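Local atomic coordinates of legionella ubiquitin-specific protease A domain-containing protein (Legionella pneumophila subsp. pneumophila, PDB entry 5DGG), a protein that is of unknown function but carries a LupA-type ubiquitin-specific protease domain of the CA peptidase clan, so it may act on ubiquitin conjugates. Residues E41-D46 with N106-P111; Y100-L105 with V115-T120. All blocks are in the same frame, centred on the assembly; numbering follows the deposited sequence.

Both contacts use helix 98-108 of the Legionella ubiquitin-specific protease A domain, and their centres lie about 13 Å apart. In contact 2 the middle of this helix packs on the edge strand 115-120. In contact 1 the C-terminal end of the same helix meets helix 33-47. Along the chain the segments alternate: 41-46, 100-105, 106-111, then 115-120. The two contacts also touch each other. L43 CD2 packs on L104 CG, V110 CG1 lies near V115 CG2, and V110 N probably hydrogen-bonds to L105 O. Helix 98-108 is thus held to a neighbouring helix and to the margin of the five-stranded mixed sheet.

Contact 1. Residues E41-D46 with N106-P111; sequences ETLASD and NQCGVP
C108 meets L43 and A44 where the end of helix 98-108 abuts helix 33-47. The contact is apolar, and no hydrogen bond crosses it. The backbones come close at A44 and C108, whose CA atoms are 4.7 Å apart. The small side chains at both positions permit this approach.

The sulfur makes the first group of contacts. C108 SG lies beside the L43 side chain, 3.6 Å from L43 CD2 and 3.7 Å from L43 CG. C108 SG also sits 3.7 Å from A44 N, in van der Waals contact with that turn of the helix. The C108 torsion sets SG opposite the carbonyl carbon (chi1 -65°), which carries the sulfur across to L43.

The second group is the A44 methyl, with A44 CB 3.9 Å from C108 CB and 3.8 Å from C108 O.

Backbone bonds finish the helix end. G109 N hydrogen-bonds to N106 O at 3.0 Å. With a second bond back into the last turn and the positive phi of G109 (109°), this makes a Schellman motif, which closes the helix and turns the chain toward V110. V110 then packs on V47, while L43 also touches M25 and I55 of the sheet.

No hydrogen bond or charge joins the two segments, so the buried C108 side chain contributes through van der Waals contact: its thiol against a leucine branch and its methylene against a methyl.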
loop_
_atom_site.group_PDB
_atom_site.type_symbol
_atom_site.label_atom_id
_atom_site.label_comp_id
_atom_site.label_asym_id
_atom_site.label_seq_id
_atom_site.Cartn_x
_atom_site.Cartn_y
_atom_site.Cartn_z
ATOM N N GLU A 41 -10.457 2.026 14.915
ATOM C CA GLU A 41 -11.254 0.917 15.409
ATOM C C GLU A 41 -11.250 -0.248 14.420
ATOM O O GLU A 41 -11.112 -1.425 14.802
ATOM C CB GLU A 41 -12.653 1.382 15.810
ATOM C CG GLU A 41 -12.618 2.118 17.172
ATOM C CD GLU A 41 -13.983 2.434 17.744
ATOM O OE1 GLU A 41 -14.602 3.354 17.205
ATOM O OE2 GLU A 41 -14.432 1.799 18.745
ATOM N N THR A 42 -11.350 0.088 13.156
ATOM C CA THR A 42 -11.264 -0.920 12.106
ATOM C C THR A 42 -9.864 -1.538 12.056
ATOM O O THR A 42 -9.729 -2.760 11.995
ATOM C CB THR A 42 -11.720 -0.402 10.727
ATOM O OG1 THR A 42 -11.680 -1.473 9.785
ATOM C CG2 THR A 42 -10.836 0.705 10.200
ATOM N N LEU A 43 -8.840 -0.729 12.161
ATOM C CA LEU A 43 -7.493 -1.256 12.066
ATOM C C LEU A 43 -7.178 -2.092 13.339
ATOM O O LEU A 43 -6.604 -3.196 13.256
ATOM C CB LEU A 43 -6.508 -0.103 11.812
ATOM C CG LEU A 43 -5.026 -0.436 11.907
ATOM C CD1 LEU A 43 -4.610 -1.366 10.796
ATOM C CD2 LEU A 43 -4.191 0.838 11.872
ATOM N N ALA A 44 -7.634 -1.634 14.504
ATOM C CA ALA A 44 -7.390 -2.381 15.741
ATOM C C ALA A 44 -8.123 -3.721 15.671
ATOM O O ALA A 44 -7.560 -4.789 15.972
ATOM C CB ALA A 44 -7.843 -1.585 16.945
ATOM N N SER A 45 -9.358 -3.690 15.194
ATOM C CA SER A 45 -10.091 -4.924 15.069
ATOM C C SER A 45 -9.356 -5.972 14.210
ATOM O O SER A 45 -9.311 -7.140 14.560
ATOM C CB SER A 45 -11.462 -4.663 14.504
ATOM O OG SER A 45 -12.033 -5.908 14.259
ATOM N N ASP A 46 -8.784 -5.541 13.094
ATOM C CA ASP A 46 -8.026 -6.414 12.192
ATOM C C ASP A 46 -6.680 -6.825 12.794
ATOM O O ASP A 46 -6.292 -7.988 12.706
ATOM C CB ASP A 46 -7.792 -5.692 10.872
ATOM C CG ASP A 46 -9.064 -5.515 10.068
ATOM O OD1 ASP A 46 -10.038 -6.274 10.275
ATOM O OD2 ASP A 46 -9.058 -4.632 9.212
ATOM N N ASN A 106 0.343 2.382 17.778
ATOM C CA ASN A 106 0.179 2.631 19.207
ATOM C C ASN A 106 -1.257 2.991 19.579
ATOM O O ASN A 106 -1.766 2.492 20.559
ATOM C CB ASN A 106 1.139 3.684 19.731
ATOM C CG ASN A 106 1.217 3.662 21.239
ATOM O OD1 ASN A 106 1.847 2.775 21.823
ATOM N ND2 ASN A 106 0.545 4.611 21.885
ATOM N N GLN A 107 -1.933 3.805 18.775
ATOM C CA GLN A 107 -3.350 4.051 19.017
ATOM C C GLN A 107 -4.159 2.757 19.038
ATOM O O GLN A 107 -5.045 2.612 19.882
ATOM C CB GLN A 107 -3.940 4.984 17.977
ATOM C CG GLN A 107 -3.289 6.338 17.949
ATOM C CD GLN A 107 -4.280 7.440 18.169
ATOM O OE1 GLN A 107 -4.920 7.517 19.233
ATOM N NE2 GLN A 107 -4.425 8.313 17.165
ATOM N N CYS A 108 -3.878 1.819 18.114
ATOM C CA CYS A 108 -4.587 0.535 18.077
ATOM C C CYS A 108 -4.296 -0.359 19.272
ATOM O O CYS A 108 -4.978 -1.350 19.481
ATOM C CB CYS A 108 -4.218 -0.242 16.811
ATOM S SG CYS A 108 -4.807 0.628 15.400
ATOM N N GLY A 109 -3.246 -0.035 20.007
ATOM C CA GLY A 109 -2.873 -0.756 21.197
ATOM C C GLY A 109 -1.617 -1.573 21.021
ATOM O O GLY A 109 -1.344 -2.434 21.852
ATOM N N VAL A 110 -0.853 -1.342 19.938
ATOM C CA VAL A 110 0.397 -2.073 19.738
ATOM C C VAL A 110 1.589 -1.221 20.165
ATOM O O VAL A 110 1.835 -0.168 19.559
ATOM C CB VAL A 110 0.575 -2.454 18.253
ATOM C CG1 VAL A 110 1.922 -3.117 18.033
ATOM C CG2 VAL A 110 -0.578 -3.375 17.818
ATOM N N PRO A 111 2.351 -1.660 21.177
ATOM C CA PRO A 111 3.549 -0.849 21.487
ATOM C C PRO A 111 4.655 -0.911 20.404
ATOM O O PRO A 111 4.808 -1.920 19.685
ATOM C CB PRO A 111 4.061 -1.453 22.792
ATOM C CG PRO A 111 3.547 -2.843 22.773
ATOM C CD PRO A 111 2.196 -2.789 22.103
#

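Contact 2. Residues Y100-L105 with V115-T120; sequences YVLDLL and VNIRHT
L102 and L105 of helix 98-108 pack on V115 and I117 of strand 115-120; the axes of segments 100-105 and 115-120 come within 10.8 Å, and their chain directions are nearly antiparallel at 159°. The nearest CA atoms are those of L102 and V115, at 7.8 Å. Side chains therefore bridge the gap, and no hydrogen bond crosses it.

L102 carries most of the contact, and its two methyls divide the work. L102 CD2 lies 3.7 Å from V115 CG1 and 3.9 Å from V115 CB. The two side chains run past each other in opposite directions. CD1 of L102 goes to I117 and meets I117 CD1 at 3.9 Å, end methyl to end methyl. The extended outer part of the isoleucine (chi2 -176°) carries CD1 out to the leucine.

L105 adds a second point one turn along. L105 CD1 approaches V115 CG2 at 4.0 Å, with the two side chains set at a slant. V115 thus touches both leucines, L102 chiefly through CG1 and L105 through CG2. V115 and I117 point to the helix, while N116 between them points away.

The contact belongs to the beta-alpha-beta unit of strand 81-86, helix 98-108 and strand 115-120. Strand 115-120 is outermost in the sheet and pairs in parallel with 81-86. L83 receives both V101 and V115, and H119 NE2 hydrogen-bonds to D98 OD1 near the helix start. Elsewhere on the helix, L104 reaches I40 of helix 33-47 and L28 of strand 22-29.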
loop_
_atom_site.group_PDB
_atom_site.type_symbol
_atom_site.label_atom_id
_atom_site.label_comp_id
_atom_site.label_asym_id
_atom_site.label_seq_id
_atom_site.Cartn_x
_atom_site.Cartn_y
_atom_site.Cartn_z
ATOM N N TYR A 100 4.359 8.237 11.866
ATOM C CA TYR A 100 2.956 8.199 11.526
ATOM C C TYR A 100 2.389 6.835 11.765
ATOM O O TYR A 100 1.359 6.695 12.443
ATOM C CB TYR A 100 2.723 8.610 10.060
ATOM C CG TYR A 100 1.269 8.614 9.638
ATOM C CD1 TYR A 100 0.403 9.623 10.085
ATOM C CD2 TYR A 100 0.746 7.633 8.812
ATOM C CE1 TYR A 100 -0.926 9.632 9.696
ATOM C CE2 TYR A 100 -0.581 7.632 8.432
ATOM C CZ TYR A 100 -1.406 8.663 8.876
ATOM O OH TYR A 100 -2.725 8.706 8.552
ATOM N N VAL A 101 3.044 5.809 11.225
ATOM C CA VAL A 101 2.509 4.475 11.343
ATOM C C VAL A 101 2.680 3.893 12.749
ATOM O O VAL A 101 1.783 3.183 13.237
ATOM C CB VAL A 101 3.142 3.491 10.317
ATOM C CG1 VAL A 101 2.481 2.141 10.470
ATOM C CG2 VAL A 101 2.882 3.998 8.915
ATOM N N LEU A 102 3.832 4.147 13.360
ATOM C CA LEU A 102 4.048 3.739 14.716
ATOM C C LEU A 102 2.985 4.352 15.658
ATOM O O LEU A 102 2.451 3.669 16.514
ATOM C CB LEU A 102 5.440 4.137 15.193
ATOM C CG LEU A 102 6.586 3.252 14.739
ATOM C CD1 LEU A 102 7.915 3.834 15.239
ATOM C CD2 LEU A 102 6.394 1.817 15.238
ATOM N N ASP A 103 2.654 5.609 15.452
ATOM C CA ASP A 103 1.601 6.242 16.262
ATOM C C ASP A 103 0.233 5.658 15.980
ATOM O O ASP A 103 -0.551 5.459 16.891
ATOM C CB ASP A 103 1.596 7.743 16.075
ATOM C CG ASP A 103 2.793 8.399 16.701
ATOM O OD1 ASP A 103 3.827 7.724 16.907
ATOM O OD2 ASP A 103 2.736 9.621 16.967
ATOM N N LEU A 104 -0.040 5.320 14.736
ATOM C CA LEU A 104 -1.285 4.653 14.381
ATOM C C LEU A 104 -1.384 3.305 15.056
ATOM O O LEU A 104 -2.402 2.972 15.685
ATOM C CB LEU A 104 -1.330 4.518 12.883
ATOM C CG LEU A 104 -2.515 3.976 12.130
ATOM C CD1 LEU A 104 -3.787 4.626 12.615
ATOM C CD2 LEU A 104 -2.262 4.304 10.687
ATOM N N LEU A 105 -0.324 2.516 14.954
ATOM C CA LEU A 105 -0.284 1.257 15.658
ATOM C C LEU A 105 -0.382 1.441 17.206
ATOM O O LEU A 105 -1.121 0.704 17.872
ATOM C CB LEU A 105 0.933 0.456 15.259
ATOM C CG LEU A 105 0.832 -0.067 13.813
ATOM C CD1 LEU A 105 2.139 -0.710 13.454
ATOM C CD2 LEU A 105 -0.284 -1.078 13.606
ATOM N N VAL A 115 7.148 -3.769 16.861
ATOM C CA VAL A 115 7.048 -3.421 15.441
ATOM C C VAL A 115 8.450 -3.493 14.811
ATOM O O VAL A 115 9.427 -2.900 15.342
ATOM C CB VAL A 115 6.400 -2.037 15.307
ATOM C CG1 VAL A 115 6.282 -1.570 13.865
ATOM C CG2 VAL A 115 5.013 -2.057 15.947
ATOM N N ASN A 116 8.574 -4.242 13.727
ATOM C CA ASN A 116 9.838 -4.312 12.955
ATOM C C ASN A 116 9.717 -3.526 11.686
ATOM O O ASN A 116 9.088 -3.994 10.747
ATOM C CB ASN A 116 10.127 -5.758 12.608
ATOM C CG ASN A 116 10.126 -6.660 13.821
ATOM O OD1 ASN A 116 10.678 -6.304 14.851
ATOM N ND2 ASN A 116 9.580 -7.889 13.674
ATOM N N ILE A 117 10.246 -2.312 11.640
ATOM C CA ILE A 117 10.117 -1.465 10.475
ATOM C C ILE A 117 11.159 -1.798 9.422
ATOM O O ILE A 117 12.347 -2.023 9.755
ATOM C CB ILE A 117 10.300 0.022 10.857
ATOM C CG1 ILE A 117 9.146 0.431 11.740
ATOM C CG2 ILE A 117 10.363 0.919 9.632
ATOM C CD1 ILE A 117 9.182 1.905 12.084
ATOM N N ARG A 118 10.752 -1.778 8.162
ATOM C CA ARG A 118 11.742 -1.741 7.077
ATOM C C ARG A 118 11.268 -0.881 5.942
ATOM O O ARG A 118 10.054 -0.837 5.663
ATOM C CB ARG A 118 12.063 -3.134 6.622
ATOM C CG ARG A 118 11.122 -3.729 5.648
ATOM C CD ARG A 118 11.469 -5.196 5.456
ATOM N NE ARG A 118 11.930 -5.413 4.125
ATOM C CZ ARG A 118 11.201 -5.948 3.160
ATOM N NH1 ARG A 118 11.766 -6.108 1.993
ATOM N NH2 ARG A 118 9.954 -6.367 3.369
ATOM N N HIS A 119 12.191 -0.114 5.354
ATOM C CA HIS A 119 11.853 0.788 4.251
ATOM C C HIS A 119 12.116 0.084 2.941
ATOM O O HIS A 119 13.138 -0.577 2.828
ATOM C CB HIS A 119 12.718 2.031 4.306
ATOM C CG HIS A 119 12.448 2.889 5.488
ATOM N ND1 HIS A 119 13.348 3.813 5.958
ATOM C CD2 HIS A 119 11.392 2.925 6.342
ATOM C CE1 HIS A 119 12.846 4.429 7.015
ATOM N NE2 HIS A 119 11.665 3.892 7.286
ATOM N N THR A 120 11.233 0.221 1.956
ATOM C CA THR A 120 11.469 -0.374 0.638
ATOM C C THR A 120 11.142 0.607 -0.475
ATOM O O THR A 120 10.460 1.606 -0.280
ATOM C CB THR A 120 10.619 -1.643 0.401
ATOM O OG1 THR A 120 9.262 -1.278 0.546
ATOM C CG2 THR A 120 10.961 -2.751 1.394
#